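Local coordinates for peptide ABC transporter, peptide-binding protein (Thermus thermophilus, PDB 2D5W) that binds oligopeptides, here captured with a pentapeptide, and probably delivers them to an ABC transporter for uptake, at residues Gly291-Trp296 against Val555-Leu560; Ala261-Ser266 against Pro283-Arg288. All coordinates share one frame; numbering follows the deposited sequence.

Interaction 1: residues Gly291-Trp296 against Val555-Leu560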
loop_
_atom_site.group_PDB
_atom_site.type_symbol
_atom_site.label_atom_id
_atom_site.label_comp_id
_atom_site.label_asym_id
_atom_site.label_seq_id
_atom_site.Cartn_x
_atom_site.Cartn_y
_atom_site.Cartn_z
ATOM N N GLY A 291 3.877 -13.453 30.521
ATOM C CA GLY A 291 3.343 -12.479 31.457
ATOM C C GLY A 291 3.483 -11.028 31.039
ATOM O O GLY A 291 3.153 -10.124 31.806
ATOM N N ARG A 292 3.947 -10.795 29.815
ATOM C CA ARG A 292 4.158 -9.434 29.340
ATOM C C ARG A 292 3.471 -9.108 28.020
ATOM O O ARG A 292 2.783 -8.092 27.913
ATOM C CB ARG A 292 5.663 -9.172 29.203
ATOM C CG ARG A 292 6.445 -9.426 30.485
ATOM C CD ARG A 292 7.953 -9.355 30.258
ATOM N NE ARG A 292 8.429 -7.998 30.004
ATOM C CZ ARG A 292 9.029 -7.601 28.885
ATOM N NH1 ARG A 292 9.230 -8.453 27.887
ATOM N NH2 ARG A 292 9.445 -6.349 28.772
ATOM N N PHE A 293 3.655 -9.965 27.021
ATOM C CA PHE A 293 3.076 -9.729 25.701
ATOM C C PHE A 293 2.587 -10.998 25.035
ATOM O O PHE A 293 3.011 -12.098 25.378
ATOM C CB PHE A 293 4.116 -9.118 24.747
ATOM C CG PHE A 293 4.626 -7.774 25.165
ATOM C CD1 PHE A 293 5.645 -7.653 26.106
ATOM C CD2 PHE A 293 4.085 -6.621 24.609
ATOM C CE1 PHE A 293 6.117 -6.399 26.486
ATOM C CE2 PHE A 293 4.546 -5.365 24.980
ATOM C CZ PHE A 293 5.563 -5.250 25.921
ATOM N N ASP A 294 1.694 -10.820 24.069
ATOM C CA ASP A 294 1.198 -11.919 23.256
ATOM C C ASP A 294 1.754 -11.646 21.862
ATOM O O ASP A 294 1.850 -10.488 21.437
ATOM C CB ASP A 294 -0.332 -11.943 23.206
ATOM C CG ASP A 294 -0.943 -12.440 24.498
ATOM O OD1 ASP A 294 -1.384 -11.603 25.310
ATOM O OD2 ASP A 294 -0.964 -13.672 24.705
ATOM N N ILE A 295 2.148 -12.704 21.167
ATOM C CA ILE A 295 2.693 -12.578 19.822
ATOM C C ILE A 295 1.753 -13.291 18.862
ATOM O O ILE A 295 1.404 -14.453 19.072
ATOM C CB ILE A 295 4.091 -13.220 19.724
ATOM C CG1 ILE A 295 5.016 -12.602 20.777
ATOM C CG2 ILE A 295 4.660 -13.018 18.319
ATOM C CD1 ILE A 295 6.349 -13.311 20.915
ATOM N N TRP A 296 1.344 -12.591 17.810
ATOM C CA TRP A 296 0.430 -13.139 16.812
ATOM C C TRP A 296 0.994 -12.986 15.409
ATOM O O TRP A 296 1.763 -12.065 15.145
ATOM C CB TRP A 296 -0.910 -12.400 16.841
ATOM C CG TRP A 296 -1.550 -12.298 18.179
ATOM C CD1 TRP A 296 -1.481 -11.248 19.049
ATOM C CD2 TRP A 296 -2.386 -13.278 18.795
ATOM N NE1 TRP A 296 -2.233 -11.513 20.172
ATOM C CE2 TRP A 296 -2.798 -12.753 20.040
ATOM C CE3 TRP A 296 -2.831 -14.551 18.414
ATOM C CZ2 TRP A 296 -3.637 -13.461 20.909
ATOM C CZ3 TRP A 296 -3.664 -15.253 19.277
ATOM C CH2 TRP A 296 -4.058 -14.704 20.511
ATOM N N VAL A 555 3.014 -7.811 18.271
ATOM C CA VAL A 555 3.383 -7.998 19.670
ATOM C C VAL A 555 2.482 -7.027 20.414
ATOM O O VAL A 555 2.534 -5.817 20.184
ATOM C CB VAL A 555 4.865 -7.663 19.912
ATOM C CG1 VAL A 555 5.231 -7.945 21.368
ATOM C CG2 VAL A 555 5.734 -8.497 18.980
ATOM N N VAL A 556 1.654 -7.564 21.304
ATOM C CA VAL A 556 0.676 -6.758 22.019
ATOM C C VAL A 556 0.753 -6.945 23.528
ATOM O O VAL A 556 0.690 -8.069 24.025
ATOM C CB VAL A 556 -0.745 -7.125 21.528
ATOM C CG1 VAL A 556 -1.784 -6.235 22.187
ATOM C CG2 VAL A 556 -0.815 -7.006 20.010
ATOM N N ARG A 557 0.875 -5.842 24.258
ATOM C CA ARG A 557 0.961 -5.920 25.710
ATOM C C ARG A 557 -0.312 -6.494 26.306
ATOM O O ARG A 557 -1.421 -6.166 25.876
ATOM C CB ARG A 557 1.207 -4.540 26.320
ATOM C CG ARG A 557 1.589 -4.607 27.799
ATOM C CD ARG A 557 1.534 -3.255 28.482
ATOM N NE ARG A 557 2.359 -2.244 27.824
ATOM C CZ ARG A 557 3.688 -2.202 27.862
ATOM N NH1 ARG A 557 4.376 -3.119 28.531
ATOM N NH2 ARG A 557 4.333 -1.228 27.239
ATOM N N LYS A 558 -0.154 -7.356 27.302
ATOM C CA LYS A 558 -1.315 -7.939 27.952
ATOM C C LYS A 558 -2.125 -6.817 28.580
ATOM O O LYS A 558 -1.569 -5.860 29.121
ATOM C CB LYS A 558 -0.872 -8.968 28.995
ATOM C CG LYS A 558 -0.257 -10.202 28.343
ATOM C CD LYS A 558 0.195 -11.244 29.341
ATOM C CE LYS A 558 0.726 -12.474 28.620
ATOM N NZ LYS A 558 -0.328 -13.190 27.837
ATOM N N GLY A 559 -3.444 -6.918 28.467
ATOM C CA GLY A 559 -4.312 -5.895 29.020
ATOM C C GLY A 559 -4.880 -4.959 27.963
ATOM O O GLY A 559 -5.904 -4.318 28.189
ATOM N N LEU A 560 -4.221 -4.872 26.810
ATOM C CA LEU A 560 -4.691 -4.006 25.730
ATOM C C LEU A 560 -5.699 -4.773 24.891
ATOM O O LEU A 560 -5.380 -5.826 24.347
ATOM C CB LEU A 560 -3.523 -3.567 24.837
ATOM C CG LEU A 560 -3.896 -2.554 23.746
ATOM C CD1 LEU A 560 -4.212 -1.207 24.385
ATOM C CD2 LEU A 560 -2.751 -2.405 22.755
HETATM O O HOH W 1 4.180 -5.835 29.751
HETATM O O HOH W 2 -1.965 -9.181 24.669
#

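Interaction 2: residues Ala261-Ser266 against Pro283-Arg288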
loop_
_atom_site.group_PDB
_atom_site.type_symbol
_atom_site.label_atom_id
_atom_site.label_comp_id
_atom_site.label_asym_id
_atom_site.label_seq_id
_atom_site.Cartn_x
_atom_site.Cartn_y
_atom_site.Cartn_z
ATOM N N ALA A 261 13.790 -2.680 21.345
ATOM C CA ALA A 261 12.883 -1.775 22.045
ATOM C C ALA A 261 11.584 -2.493 22.425
ATOM O O ALA A 261 11.063 -2.323 23.530
ATOM C CB ALA A 261 12.583 -0.556 21.173
ATOM N N VAL A 262 11.063 -3.307 21.515
ATOM C CA VAL A 262 9.830 -4.041 21.785
ATOM C C VAL A 262 10.028 -5.028 22.938
ATOM O O VAL A 262 9.173 -5.146 23.819
ATOM C CB VAL A 262 9.342 -4.783 20.517
ATOM C CG1 VAL A 262 8.199 -5.732 20.862
ATOM C CG2 VAL A 262 8.874 -3.768 19.477
ATOM N N ILE A 263 11.158 -5.727 22.944
ATOM C CA ILE A 263 11.440 -6.673 24.020
ATOM C C ILE A 263 11.536 -5.933 25.357
ATOM O O ILE A 263 11.100 -6.444 26.391
ATOM C CB ILE A 263 12.769 -7.423 23.769
ATOM C CG1 ILE A 263 12.641 -8.306 22.524
ATOM C CG2 ILE A 263 13.141 -8.263 24.990
ATOM C CD1 ILE A 263 13.947 -8.916 22.067
ATOM N N GLY A 264 12.095 -4.726 25.318
ATOM C CA GLY A 264 12.273 -3.919 26.518
ATOM C C GLY A 264 11.023 -3.570 27.304
ATOM O O GLY A 264 11.105 -3.300 28.505
ATOM N N GLY A 265 9.876 -3.531 26.633
ATOM C CA GLY A 265 8.628 -3.255 27.324
ATOM C C GLY A 265 8.012 -1.872 27.257
ATOM O O GLY A 265 6.894 -1.695 27.737
ATOM N N SER A 266 8.698 -0.893 26.677
ATOM C CA SER A 266 8.140 0.459 26.615
ATOM C C SER A 266 7.140 0.664 25.479
ATOM O O SER A 266 6.474 1.697 25.413
ATOM C CB SER A 266 9.261 1.501 26.503
ATOM O OG SER A 266 9.931 1.418 25.260
ATOM N N PRO A 283 14.074 -16.237 19.526
ATOM C CA PRO A 283 14.093 -16.566 20.954
ATOM C C PRO A 283 14.214 -15.377 21.904
ATOM O O PRO A 283 13.627 -15.390 22.987
ATOM C CB PRO A 283 15.272 -17.535 21.070
ATOM C CG PRO A 283 16.176 -17.106 19.959
ATOM C CD PRO A 283 15.211 -16.858 18.827
ATOM N N GLN A 284 14.965 -14.350 21.512
ATOM C CA GLN A 284 15.126 -13.188 22.378
ATOM C C GLN A 284 13.797 -12.487 22.647
ATOM O O GLN A 284 13.649 -11.798 23.658
ATOM C CB GLN A 284 16.142 -12.194 21.797
ATOM C CG GLN A 284 15.870 -11.732 20.381
ATOM C CD GLN A 284 16.610 -12.559 19.348
ATOM O OE1 GLN A 284 16.544 -13.788 19.353
ATOM N NE2 GLN A 284 17.315 -11.882 18.448
ATOM N N LEU A 285 12.834 -12.660 21.744
ATOM C CA LEU A 285 11.515 -12.058 21.918
ATOM C C LEU A 285 10.571 -13.055 22.583
ATOM O O LEU A 285 9.930 -12.744 23.586
ATOM C CB LEU A 285 10.924 -11.635 20.568
ATOM C CG LEU A 285 9.480 -11.117 20.617
ATOM C CD1 LEU A 285 9.423 -9.781 21.344
ATOM C CD2 LEU A 285 8.946 -10.971 19.203
ATOM N N VAL A 286 10.494 -14.253 22.019
ATOM C CA VAL A 286 9.615 -15.289 22.547
ATOM C C VAL A 286 9.862 -15.598 24.023
ATOM O O VAL A 286 8.917 -15.735 24.802
ATOM C CB VAL A 286 9.747 -16.584 21.715
ATOM C CG1 VAL A 286 8.925 -17.701 22.340
ATOM C CG2 VAL A 286 9.282 -16.324 20.285
ATOM N N ARG A 287 11.126 -15.683 24.416
ATOM C CA ARG A 287 11.452 -15.995 25.802
ATOM C C ARG A 287 11.189 -14.855 26.773
ATOM O O ARG A 287 11.223 -15.048 27.984
ATOM C CB ARG A 287 12.908 -16.446 25.901
ATOM C CG ARG A 287 13.161 -17.749 25.170
ATOM C CD ARG A 287 14.611 -18.164 25.261
ATOM N NE ARG A 287 14.807 -19.520 24.763
ATOM C CZ ARG A 287 15.916 -20.228 24.946
ATOM N NH1 ARG A 287 16.004 -21.458 24.460
ATOM N NH2 ARG A 287 16.936 -19.707 25.615
ATOM N N ARG A 288 10.911 -13.667 26.245
ATOM C CA ARG A 288 10.634 -12.514 27.094
ATOM C C ARG A 288 9.146 -12.160 27.103
ATOM O O ARG A 288 8.729 -11.224 27.786
ATOM C CB ARG A 288 11.467 -11.313 26.629
ATOM C CG ARG A 288 12.937 -11.407 27.010
ATOM C CD ARG A 288 13.149 -11.035 28.472
ATOM N NE ARG A 288 13.181 -9.586 28.665
ATOM C CZ ARG A 288 12.464 -8.927 29.572
ATOM N NH1 ARG A 288 12.569 -7.608 29.670
ATOM N NH2 ARG A 288 11.635 -9.581 30.373
#

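Interaction 1: residues Gly291-Trp296 against Val555-Leu560
F293 faces R557 and V555 across an antiparallel strand pair, and its ring makes the tight half of the contact. Chi1 (-63°) sets CG beside the backbone N; from there CD2 comes 3.3 Å from R557 N and 3.7 Å from V555 CG1. CZ sits 3.6 Å from R557 NH1 over one face of the guanidinium, the two planes 49° apart. D268 takes R557 NE in a salt bridge, while R292, a guanidinium face turned to the F293 ring edge at CE1, donates to R288 O. An alanine in place of F293, keeping only CB near V555 CG1, would probably open a gap between the R292 and R557 guanidiniums and leave them freer to shift.

Backbone bonds fix the register: D294 N to V556 O and V556 N to D294 O are 2.9 Å each, and K558 N reaches R292 O at 3.1 Å from 36° above the carbonyl plane. Water 1 links that same oxygen to R557 NH1.

The D294-K558 end is looser and more exposed. K558 runs an extended chain past G291 and bends only at chi4, where NZ stands 3.2 Å from both D294 OD1 and OD2, a salt bridge with two weak hydrogen bonds. This is long-range antiparallel pairing of strands 293-308 and 544-557, the second leaving through a type II turn (R557-L560), in the mixed sheet of a family 5 solute-binding protein.

Interaction 2: residues Ala261-Ser266 against Pro283-Arg288
The carbonyl O of I263 accepts a hydrogen bond from R292 NH2. It belongs to the C-terminal end of helix 255-264, which packs against the short helix 283-286; no hydrogen bond joins the two segments themselves, so their contact is packing alone. G265 is the first residue to leave helical backbone angles, with positive phi (101°).

I263 is the residue that fills the interface, its branches spread over L285, R288 and the backbone of Q284. Its CG1 meets L285 CD1 at 3.7 Å, the two side chains running obliquely past each other, and V262 CG1 adds a longer approach of 4.3 Å to that same L285 CD1. Behind them, L285 and V262 also touch V555 of strand 544-557, which places this apolar side toward the sheet.

The outer side is made by long, exposed chains. With CG beside the backbone N (chi1 -75°), R288 crosses I263 at about a right angle and brings CG 3.7 Å from I263 CG2; bends at chi2 and chi3 then turn the rest of the chain. Q284 brings CG 3.8 Å from the tip of I263, and that tip, the methyl CD1, also lies 3.3 Å from the backbone O of Q284.

The two interactions lie with their centres about 11 Å apart, on the same side of the chain's centre and far from it, and they touch. They come in series: interaction 2 closes at 288, and interaction 1 opens at 291, where the chain passes from helix 283-286 into strand 293-308; strand 544-557 returns much later to pair with it. The helix end of 261-266 is tied to the strand pair by R557 NH2, a probable hydrogen bond to G265 O at 2.7 Å. On the apolar side, L285 touches both I295 and V555. Together they join two helices close in sequence to two strands whose paired ends are more than 250 residues apart, tying distant parts of the solute-binding fold at its periphery.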